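Local coordinates for protein aldehyde dehydrogenase (Burkholderia cenocepacia, PDB 4O6R) that probably oxidises aldehydes to carboxylic acids with NAD(P)+ as a member of the aldehyde dehydrogenase family, and binds AMP in this crystal, at residues 259-267 with 401-411; 412-423 with 436-447. All coordinates share one frame; numbering follows the deposited sequence. Where two conformers were deposited one is given.

Interaction 1: residues 259-267 with 401-411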
loop_
_atom_site.group_PDB
_atom_site.type_symbol
_atom_site.label_atom_id
_atom_site.label_comp_id
_atom_site.label_asym_id
_atom_site.label_seq_id
_atom_site.Cartn_x
_atom_site.Cartn_y
_atom_site.Cartn_z
ATOM N N LYS A 259 8.329 29.481 8.661
ATOM C CA LYS A 259 8.967 30.241 9.714
ATOM C C LYS A 259 9.195 29.220 10.832
ATOM O O LYS A 259 8.547 29.253 11.887
ATOM C CB LYS A 259 8.091 31.405 10.163
ATOM C CG LYS A 259 8.781 32.388 11.105
ATOM C CD LYS A 259 9.719 33.334 10.368
ATOM C CE LYS A 259 10.549 34.167 11.361
ATOM N NZ LYS A 259 11.544 35.058 10.708
ATOM N N GLY A 260 10.123 28.309 10.549
ATOM C CA GLY A 260 10.311 27.110 11.352
ATOM C C GLY A 260 10.700 27.353 12.807
ATOM O O GLY A 260 11.686 28.063 13.075
ATOM N N ALA A 261 9.918 26.804 13.745
ATOM C CA ALA A 261 10.340 26.793 15.136
ATOM C C ALA A 261 11.357 25.683 15.366
ATOM O O ALA A 261 11.229 24.562 14.826
ATOM C CB ALA A 261 9.154 26.590 16.057
ATOM N N ASN A 262 12.351 25.995 16.175
ATOM C CA ASN A 262 13.372 25.032 16.615
ATOM C C ASN A 262 13.404 25.137 18.129
ATOM O O ASN A 262 13.950 26.099 18.652
ATOM C CB ASN A 262 14.699 25.411 15.977
ATOM C CG ASN A 262 15.814 24.439 16.312
ATOM O OD1 ASN A 262 15.570 23.345 16.811
ATOM N ND2 ASN A 262 17.052 24.839 16.018
ATOM N N ILE A 263 12.713 24.221 18.818
ATOM C CA ILE A 263 12.394 24.362 20.226
ATOM C C ILE A 263 13.393 23.551 21.054
ATOM O O ILE A 263 13.600 22.369 20.798
ATOM C CB ILE A 263 10.964 23.839 20.532
ATOM C CG1 ILE A 263 9.927 24.461 19.601
ATOM C CG2 ILE A 263 10.587 24.096 21.982
ATOM C CD1 ILE A 263 8.573 23.766 19.601
ATOM N N VAL A 264 14.011 24.187 22.040
ATOM C CA VAL A 264 14.960 23.523 22.898
ATOM C C VAL A 264 14.405 23.474 24.317
ATOM O O VAL A 264 14.264 24.496 25.012
ATOM C CB VAL A 264 16.333 24.220 22.851
ATOM C CG1 VAL A 264 17.364 23.505 23.709
ATOM C CG2 VAL A 264 16.795 24.325 21.407
ATOM N N PHE A 265 14.122 22.260 24.757
ATOM C CA PHE A 265 13.639 22.019 26.096
ATOM C C PHE A 265 14.780 21.932 27.115
ATOM O O PHE A 265 15.956 21.797 26.765
ATOM C CB PHE A 265 12.769 20.765 26.124
ATOM C CG PHE A 265 11.423 20.971 25.522
ATOM C CD1 PHE A 265 10.376 21.467 26.286
ATOM C CD2 PHE A 265 11.205 20.712 24.178
ATOM C CE1 PHE A 265 9.130 21.693 25.707
ATOM C CE2 PHE A 265 9.967 20.914 23.599
ATOM C CZ PHE A 265 8.921 21.417 24.361
ATOM N N ASP A 266 14.425 22.007 28.391
ATOM C CA ASP A 266 15.464 22.110 29.429
ATOM C C ASP A 266 16.198 20.793 29.660
ATOM O O ASP A 266 17.244 20.775 30.312
ATOM C CB ASP A 266 14.942 22.751 30.739
ATOM C CG ASP A 266 13.963 21.903 31.477
ATOM O OD1 ASP A 266 13.268 21.077 30.884
ATOM O OD2 ASP A 266 13.898 22.044 32.700
ATOM N N ASP A 267 15.687 19.707 29.089
ATOM C CA ASP A 267 16.361 18.429 29.190
ATOM C C ASP A 267 17.113 18.055 27.871
ATOM O O ASP A 267 17.539 16.922 27.688
ATOM C CB ASP A 267 15.343 17.363 29.582
ATOM C CG ASP A 267 14.443 16.986 28.431
ATOM O OD1 ASP A 267 14.204 17.867 27.573
ATOM O OD2 ASP A 267 14.019 15.817 28.359
ATOM N N PHE A 401 10.345 30.381 26.633
ATOM C CA PHE A 401 9.119 29.801 27.173
ATOM C C PHE A 401 9.365 29.080 28.467
ATOM O O PHE A 401 10.510 28.788 28.816
ATOM C CB PHE A 401 8.493 28.821 26.167
ATOM C CG PHE A 401 9.273 27.532 25.985
ATOM C CD1 PHE A 401 10.364 27.485 25.130
ATOM C CD2 PHE A 401 8.946 26.382 26.695
ATOM C CE1 PHE A 401 11.081 26.308 24.942
ATOM C CE2 PHE A 401 9.649 25.204 26.513
ATOM C CZ PHE A 401 10.725 25.167 25.633
ATOM N N GLY A 402 8.270 28.784 29.166
ATOM C CA GLY A 402 8.323 28.167 30.487
ATOM C C GLY A 402 7.527 26.887 30.721
ATOM O O GLY A 402 7.761 26.244 31.738
ATOM N N SER A 403 6.533 26.582 29.864
ATOM C CA SER A 403 5.757 25.340 29.908
ATOM C C SER A 403 5.696 24.752 28.486
ATOM O O SER A 403 5.881 25.468 27.527
ATOM C CB SER A 403 4.353 25.660 30.381
ATOM O OG SER A 403 3.715 26.464 29.406
ATOM N N ASP A 404 5.462 23.451 28.365
ATOM C CA ASP A 404 5.319 22.811 27.043
ATOM C C ASP A 404 4.202 23.491 26.255
ATOM O O ASP A 404 4.327 23.698 25.051
ATOM C CB ASP A 404 4.991 21.325 27.158
ATOM C CG ASP A 404 6.132 20.493 27.717
ATOM O OD1 ASP A 404 7.044 21.010 28.393
ATOM O OD2 ASP A 404 6.104 19.272 27.490
ATOM N N ASP A 405 3.110 23.832 26.935
ATOM C CA ASP A 405 1.984 24.499 26.264
ATOM C C ASP A 405 2.390 25.861 25.684
ATOM O O ASP A 405 1.966 26.193 24.595
ATOM C CB ASP A 405 0.794 24.713 27.190
ATOM C CG ASP A 405 0.131 23.432 27.609
ATOM O OD1 ASP A 405 0.167 22.418 26.896
ATOM O OD2 ASP A 405 -0.456 23.465 28.686
ATOM N N GLU A 406 3.204 26.637 26.403
ATOM C CA GLU A 406 3.710 27.895 25.853
ATOM C C GLU A 406 4.595 27.659 24.629
ATOM O O GLU A 406 4.529 28.421 23.667
ATOM C CB GLU A 406 4.481 28.755 26.890
ATOM C CG GLU A 406 4.775 30.162 26.349
ATOM C CD GLU A 406 5.579 31.073 27.275
ATOM O OE1 GLU A 406 6.177 30.600 28.234
ATOM O OE2 GLU A 406 5.634 32.283 27.029
ATOM N N ALA A 407 5.432 26.626 24.667
ATOM C CA ALA A 407 6.282 26.317 23.514
ATOM C C ALA A 407 5.458 25.983 22.287
ATOM O O ALA A 407 5.800 26.409 21.181
ATOM C CB ALA A 407 7.237 25.188 23.823
ATOM N N LEU A 408 4.365 25.251 22.512
ATOM C CA LEU A 408 3.451 24.863 21.450
ATOM C C LEU A 408 2.729 26.071 20.909
ATOM O O LEU A 408 2.602 26.229 19.698
ATOM C CB LEU A 408 2.399 23.880 21.968
ATOM C CG LEU A 408 1.382 23.404 20.939
ATOM C CD1 LEU A 408 2.147 22.693 19.813
ATOM C CD2 LEU A 408 0.397 22.494 21.653
ATOM N N ALA A 409 2.243 26.917 21.815
ATOM C CA ALA A 409 1.540 28.126 21.405
ATOM C C ALA A 409 2.466 28.991 20.541
ATOM O O ALA A 409 2.064 29.461 19.473
ATOM C CB ALA A 409 0.996 28.897 22.614
ATOM N N ILE A 410 3.703 29.177 20.967
ATOM C CA ILE A 410 4.668 29.934 20.168
ATOM C C ILE A 410 4.883 29.261 18.802
ATOM O O ILE A 410 4.806 29.922 17.768
ATOM C CB ILE A 410 6.008 30.116 20.910
ATOM C CG1 ILE A 410 5.816 31.026 22.113
ATOM C CG2 ILE A 410 7.088 30.685 20.012
ATOM C CD1 ILE A 410 6.964 30.992 23.115
ATOM N N ALA A 411 5.135 27.957 18.809
ATOM C CA ALA A 411 5.406 27.229 17.594
ATOM C C ALA A 411 4.332 27.484 16.560
ATOM O O ALA A 411 4.637 27.661 15.390
ATOM C CB ALA A 411 5.541 25.723 17.849
#

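Interaction 2: residues 412-423 with 436-447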
loop_
_atom_site.group_PDB
_atom_site.type_symbol
_atom_site.label_atom_id
_atom_site.label_comp_id
_atom_site.label_asym_id
_atom_site.label_seq_id
_atom_site.Cartn_x
_atom_site.Cartn_y
_atom_site.Cartn_z
ATOM N N ASN A 412 3.077 27.460 17.014
ATOM C CA ASN A 412 1.932 27.551 16.127
ATOM C C ASN A 412 1.427 28.977 15.909
ATOM O O ASN A 412 0.393 29.139 15.262
ATOM C CB ASN A 412 0.792 26.659 16.647
ATOM C CG ASN A 412 1.072 25.168 16.439
ATOM O OD1 ASN A 412 1.985 24.771 15.691
ATOM N ND2 ASN A 412 0.297 24.346 17.090
ATOM N N ALA A 413 2.168 29.993 16.385
ATOM C CA ALA A 413 1.705 31.400 16.344
ATOM C C ALA A 413 1.931 32.154 15.024
ATOM O O ALA A 413 1.560 33.344 14.927
ATOM C CB ALA A 413 2.347 32.200 17.488
ATOM N N THR A 414 2.496 31.513 14.003
ATOM C CA THR A 414 2.711 32.187 12.728
ATOM C C THR A 414 1.706 31.776 11.664
ATOM O O THR A 414 0.875 30.892 11.875
ATOM C CB THR A 414 4.106 31.901 12.144
ATOM O OG1 THR A 414 4.086 30.624 11.479
ATOM C CG2 THR A 414 5.185 31.971 13.242
ATOM N N GLU A 415 1.832 32.387 10.496
ATOM C CA GLU A 415 0.959 32.036 9.377
ATOM C C GLU A 415 1.472 30.852 8.567
ATOM O O GLU A 415 0.826 30.433 7.620
ATOM C CB GLU A 415 0.754 33.270 8.462
ATOM C CG GLU A 415 0.037 34.416 9.159
ATOM C CD GLU A 415 -1.344 34.005 9.654
ATOM O OE1 GLU A 415 -2.173 33.560 8.821
ATOM O OE2 GLU A 415 -1.608 34.113 10.878
ATOM N N TYR A 416 2.612 30.300 8.960
ATOM C CA TYR A 416 3.274 29.243 8.228
ATOM C C TYR A 416 3.171 27.912 8.958
ATOM O O TYR A 416 2.946 27.874 10.165
ATOM C CB TYR A 416 4.743 29.601 8.089
ATOM C CG TYR A 416 4.976 30.877 7.329
ATOM C CD1 TYR A 416 4.838 30.894 5.961
ATOM C CD2 TYR A 416 5.296 32.061 7.968
ATOM C CE1 TYR A 416 5.053 32.035 5.243
ATOM C CE2 TYR A 416 5.494 33.218 7.248
ATOM C CZ TYR A 416 5.384 33.180 5.886
ATOM O OH TYR A 416 5.581 34.282 5.107
ATOM N N GLY A 417 3.335 26.830 8.204
ATOM C CA GLY A 417 3.394 25.475 8.756
ATOM C C GLY A 417 4.142 24.517 7.810
ATOM O O GLY A 417 3.534 23.617 7.205
ATOM N N LEU A 418 5.444 24.728 7.647
ATOM C CA LEU A 418 6.235 23.926 6.744
ATOM C C LEU A 418 7.014 22.893 7.585
ATOM O O LEU A 418 6.524 21.769 7.767
ATOM C CB LEU A 418 7.133 24.824 5.877
ATOM C CG LEU A 418 7.945 24.131 4.796
ATOM C CD1 LEU A 418 7.054 23.337 3.868
ATOM C CD2 LEU A 418 8.692 25.181 3.997
ATOM N N GLY A 419 8.174 23.267 8.128
ATOM C CA GLY A 419 8.941 22.400 9.016
ATOM C C GLY A 419 8.933 22.923 10.440
ATOM O O GLY A 419 8.439 24.004 10.698
ATOM N N SER A 420 9.479 22.135 11.351
ATOM C CA SER A 420 9.495 22.403 12.764
ATOM C C SER A 420 10.410 21.357 13.408
ATOM O O SER A 420 10.746 20.345 12.799
ATOM C CB SER A 420 8.082 22.243 13.379
ATOM O OG SER A 420 7.737 20.876 13.403
ATOM N N GLY A 421 10.845 21.611 14.623
ATOM C CA GLY A 421 11.567 20.603 15.352
ATOM C C GLY A 421 11.806 20.986 16.781
ATOM O O GLY A 421 11.490 22.104 17.211
ATOM N N LEU A 422 12.288 20.011 17.540
ATOM C CA LEU A 422 12.472 20.208 18.954
ATOM C C LEU A 422 13.566 19.317 19.469
ATOM O O LEU A 422 13.868 18.265 18.886
ATOM C CB LEU A 422 11.154 19.972 19.705
ATOM C CG LEU A 422 10.639 18.555 19.484
ATOM C CD1 LEU A 422 10.887 17.762 20.729
ATOM C CD2 LEU A 422 9.177 18.521 19.135
ATOM N N TRP A 423 14.108 19.712 20.606
ATOM C CA TRP A 423 15.180 18.961 21.241
ATOM C C TRP A 423 14.790 18.675 22.674
ATOM O O TRP A 423 14.593 19.591 23.462
ATOM C CB TRP A 423 16.491 19.770 21.187
ATOM C CG TRP A 423 16.848 20.134 19.808
ATOM C CD1 TRP A 423 16.245 21.067 19.008
ATOM C CD2 TRP A 423 17.904 19.568 19.041
ATOM N NE1 TRP A 423 16.852 21.096 17.785
ATOM C CE2 TRP A 423 17.883 20.194 17.783
ATOM C CE3 TRP A 423 18.867 18.583 19.299
ATOM C CZ2 TRP A 423 18.789 19.863 16.768
ATOM C CZ3 TRP A 423 19.772 18.241 18.283
ATOM C CH2 TRP A 423 19.723 18.882 17.036
ATOM N N ARG A 436 1.257 17.831 17.640
ATOM C CA ARG A 436 0.487 19.062 17.866
ATOM C C ARG A 436 1.004 20.297 17.147
ATOM O O ARG A 436 0.273 21.274 16.993
ATOM C CB ARG A 436 0.398 19.322 19.367
ATOM C CG ARG A 436 -0.481 18.289 20.049
ATOM C CD ARG A 436 -0.567 18.482 21.538
ATOM N NE ARG A 436 -1.185 17.321 22.170
ATOM C CZ ARG A 436 -1.515 17.248 23.459
ATOM N NH1 ARG A 436 -1.276 18.278 24.270
ATOM N NH2 ARG A 436 -2.069 16.137 23.934
ATOM N N ILE A 437 2.254 20.263 16.714
ATOM C CA ILE A 437 2.831 21.370 15.977
ATOM C C ILE A 437 2.262 21.365 14.565
ATOM O O ILE A 437 2.207 20.308 13.928
ATOM C CB ILE A 437 4.373 21.284 15.947
ATOM C CG1 ILE A 437 4.959 21.529 17.361
ATOM C CG2 ILE A 437 4.961 22.302 14.979
ATOM C CD1 ILE A 437 6.360 21.004 17.484
ATOM N N ASP A 438 1.837 22.542 14.110
ATOM C CA ASP A 438 1.335 22.749 12.755
ATOM C C ASP A 438 2.464 22.772 11.754
ATOM O O ASP A 438 3.088 23.815 11.556
ATOM C CB ASP A 438 0.698 24.140 12.633
ATOM C CG ASP A 438 -0.517 24.319 13.485
ATOM O OD1 ASP A 438 -1.141 23.317 13.912
ATOM O OD2 ASP A 438 -0.867 25.512 13.693
ATOM N N ALA A 439 2.743 21.644 11.130
ATOM C CA ALA A 439 3.810 21.580 10.173
ATOM C C ALA A 439 3.699 20.270 9.416
ATOM O O ALA A 439 3.135 19.288 9.943
ATOM C CB ALA A 439 5.168 21.650 10.877
ATOM N N GLY A 440 4.246 20.247 8.210
ATOM C CA GLY A 440 4.306 19.006 7.434
ATOM C C GLY A 440 5.419 18.070 7.887
ATOM O O GLY A 440 5.400 16.887 7.567
ATOM N N MET A 441 6.390 18.623 8.614
ATOM C CA MET A 441 7.585 17.909 9.027
ATOM C C MET A 441 8.016 18.365 10.420
ATOM O O MET A 441 7.985 19.559 10.713
ATOM C CB MET A 441 8.701 18.177 8.025
ATOM C CG MET A 441 8.342 17.784 6.599
ATOM S SD MET A 441 9.509 18.448 5.412
ATOM C CE MET A 441 8.963 20.145 5.337
ATOM N N CYS A 442 8.413 17.410 11.254
ATOM C CA CYS A 442 8.894 17.711 12.599
ATOM C C CYS A 442 10.129 16.863 12.888
ATOM O O CYS A 442 10.076 15.644 12.821
ATOM C CB CYS A 442 7.817 17.442 13.651
ATOM S SG CYS A 442 8.346 17.949 15.298
ATOM N N TRP A 443 11.234 17.525 13.203
ATOM C CA TRP A 443 12.512 16.882 13.465
ATOM C C TRP A 443 12.782 16.904 14.947
ATOM O O TRP A 443 12.781 17.981 15.570
ATOM C CB TRP A 443 13.656 17.620 12.712
ATOM C CG TRP A 443 13.528 17.565 11.218
ATOM C CD1 TRP A 443 13.706 16.461 10.435
ATOM C CD2 TRP A 443 13.139 18.628 10.323
ATOM N NE1 TRP A 443 13.472 16.775 9.121
ATOM C CE2 TRP A 443 13.123 18.087 9.021
ATOM C CE3 TRP A 443 12.835 19.978 10.489
ATOM C CZ2 TRP A 443 12.799 18.846 7.892
ATOM C CZ3 TRP A 443 12.503 20.729 9.378
ATOM C CH2 TRP A 443 12.491 20.153 8.091
ATOM N N ILE A 444 13.029 15.721 15.519
ATOM C CA ILE A 444 13.294 15.588 16.949
ATOM C C ILE A 444 14.761 15.230 17.147
ATOM O O ILE A 444 15.220 14.198 16.648
ATOM C CB ILE A 444 12.411 14.537 17.619
ATOM C CG1 ILE A 444 10.948 14.889 17.395
ATOM C CG2 ILE A 444 12.725 14.485 19.107
ATOM C CD1 ILE A 444 9.991 13.735 17.607
ATOM N N ASN A 445 15.467 16.088 17.883
ATOM C CA ASN A 445 16.907 15.945 18.124
ATOM C C ASN A 445 17.764 15.960 16.851
ATOM O O ASN A 445 18.850 15.347 16.782
ATOM C CB ASN A 445 17.175 14.730 19.030
ATOM C CG ASN A 445 16.709 14.974 20.469
ATOM O OD1 ASN A 445 16.543 16.116 20.904
ATOM N ND2 ASN A 445 16.472 13.896 21.206
ATOM N N CYS A 446 17.269 16.692 15.856
ATOM C CA CYS A 446 17.924 16.869 14.560
ATOM C C CYS A 446 17.158 18.002 13.895
ATOM O O CYS A 446 16.199 18.524 14.459
ATOM C CB CYS A 446 17.902 15.588 13.725
ATOM S SG CYS A 446 16.254 14.901 13.345
ATOM N N TYR A 447 17.608 18.429 12.734
ATOM C CA TYR A 447 16.881 19.444 11.970
ATOM C C TYR A 447 17.237 19.342 10.499
ATOM O O TYR A 447 18.349 18.982 10.143
ATOM C CB TYR A 447 17.150 20.858 12.489
ATOM C CG TYR A 447 15.924 21.756 12.486
ATOM C CD1 TYR A 447 15.047 21.776 13.564
ATOM C CD2 TYR A 447 15.659 22.599 11.421
ATOM C CE1 TYR A 447 13.922 22.609 13.575
ATOM C CE2 TYR A 447 14.551 23.441 11.415
ATOM C CZ TYR A 447 13.677 23.438 12.480
ATOM O OH TYR A 447 12.612 24.294 12.465
HETATM O O HOH W 1 0.850 27.631 12.356
#

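Interaction 1: residues 259-267 with 401-411
Phe265 and Phe401 meet as an offset edge-to-face pair. The edge of Phe401 comes over one face of Phe265, toward the rim of the ring. The centroids are 5.2 Å apart and the planes stand at 76°. The closest atoms are Phe265 CE1 and Phe401 CE2, 3.6 Å apart. Phe401 turns its CG between its own backbone N and carbonyl carbon (chi1 71°). This brings the ring in beside the strand, where CE1 lies 3.7 Å from CG2 of Ile263. His298 meets the ring of Phe401 edge-to-face from strand 294-298.

Ile263 packs with both branches. CG2 stands anti to the backbone N and touches Phe401 and CB of Ala407. CD1, at the end of the other branch, reaches CB of Ala411 at 4.0 Å. Ala407 CB also sits over the centre of one face of Phe401. At the far end Ala261 CB meets Ala411 CB at 4.1 Å. The small alanines let helix 404-411 lie close along strand 261-264. The two run nearly antiparallel, at 167°, with their axes 9.5 Å apart. This part is buried, and its side chains are all apolar.

Toward the start of the helix the contact opens to solvent. Asp404 is partly exposed, and its OD1 lies 3.5 Å from Phe265 CE1. Its other oxygen, OD2, forms a salt bridge with Arg429 NE of helix 427-436. Ser403 is exposed and is the N-cap: its OG accepts from Glu406 N. The whole is a helix laid on one face of a largely parallel sheet, as in the alpha/beta catalytic domain of aldehyde dehydrogenases.

Interaction 2: residues 412-423 with 436-447
Asn412 uses both ends of its amide to hold the end of helix 427-436 and the chain just beyond it. OD1 accepts from Asp438 N at 2.7 Å in a nearly straight bond (175°). ND2 donates to Arg436 O at 3.1 Å, with the acceptor in the amide plane. The two bonds fix the rotation of the amide. The carboxylate of Asp438 stacks on it, with planes 5° apart. A water lies 3.0 Å from both Asp438 OD2 and Tyr416 O and probably links them.

Further on, Leu418 O takes two donors, Gly440 N at 2.8 Å and Met441 N in a longer bond. Regular parallel pairing follows. Trp443 N donates to Ser420 O, and Asn445 N to Leu422 O. Ser420 OG sits between its backbone N and carbonyl carbon (chi1 71°), and from there it donates to Met441 O at 3.0 Å.

Strands 421-423 and 441-444 are joined through helix 427-436 as a beta-alpha-beta unit. Strand 441-444 pairs on its other side with a strand of the second subunit, and the sheet continues across the interface.

On the helix side, Leu422 CD2 meets Cys442 SG and Ile437 CD1, while CD1 lies beside Ile444 CG2. Met433 of the helix also touches Leu422. At Gly421 the Tyr447 ring comes in, its CE1 3.4 Å from Gly421 N; its OH bonds to Ala261 O. Trp423 lays one face of its indole on the turn: Asn445 CA makes a CH-pi contact 3.8 Å from the six-membered ring centroid, and Cys446 N lies over the same face. The indole NE1 is hydrogen-bonded to Asn262 OD1.

Both contacts are mainly buried and share one sheet, in which strand 261-264 lies next to strand 421-423. Ile263 O to Trp423 N, 2.7 Å, is a probable hydrogen bond between them. Interaction 1 works across the layers, helix against sheet, so side chains carry it. Interaction 2 works within the sheet, so backbone bonds dominate and the buried area is about three times larger. Helix 427-436 touches both contacts, through Phe265 in the first and Ile444 in the second. Their surroundings differ: no other subunit touches interaction 1, whereas interaction 2 reaches the tetramer interface. Each has a more open polar end, at Asp404 and at Asp438.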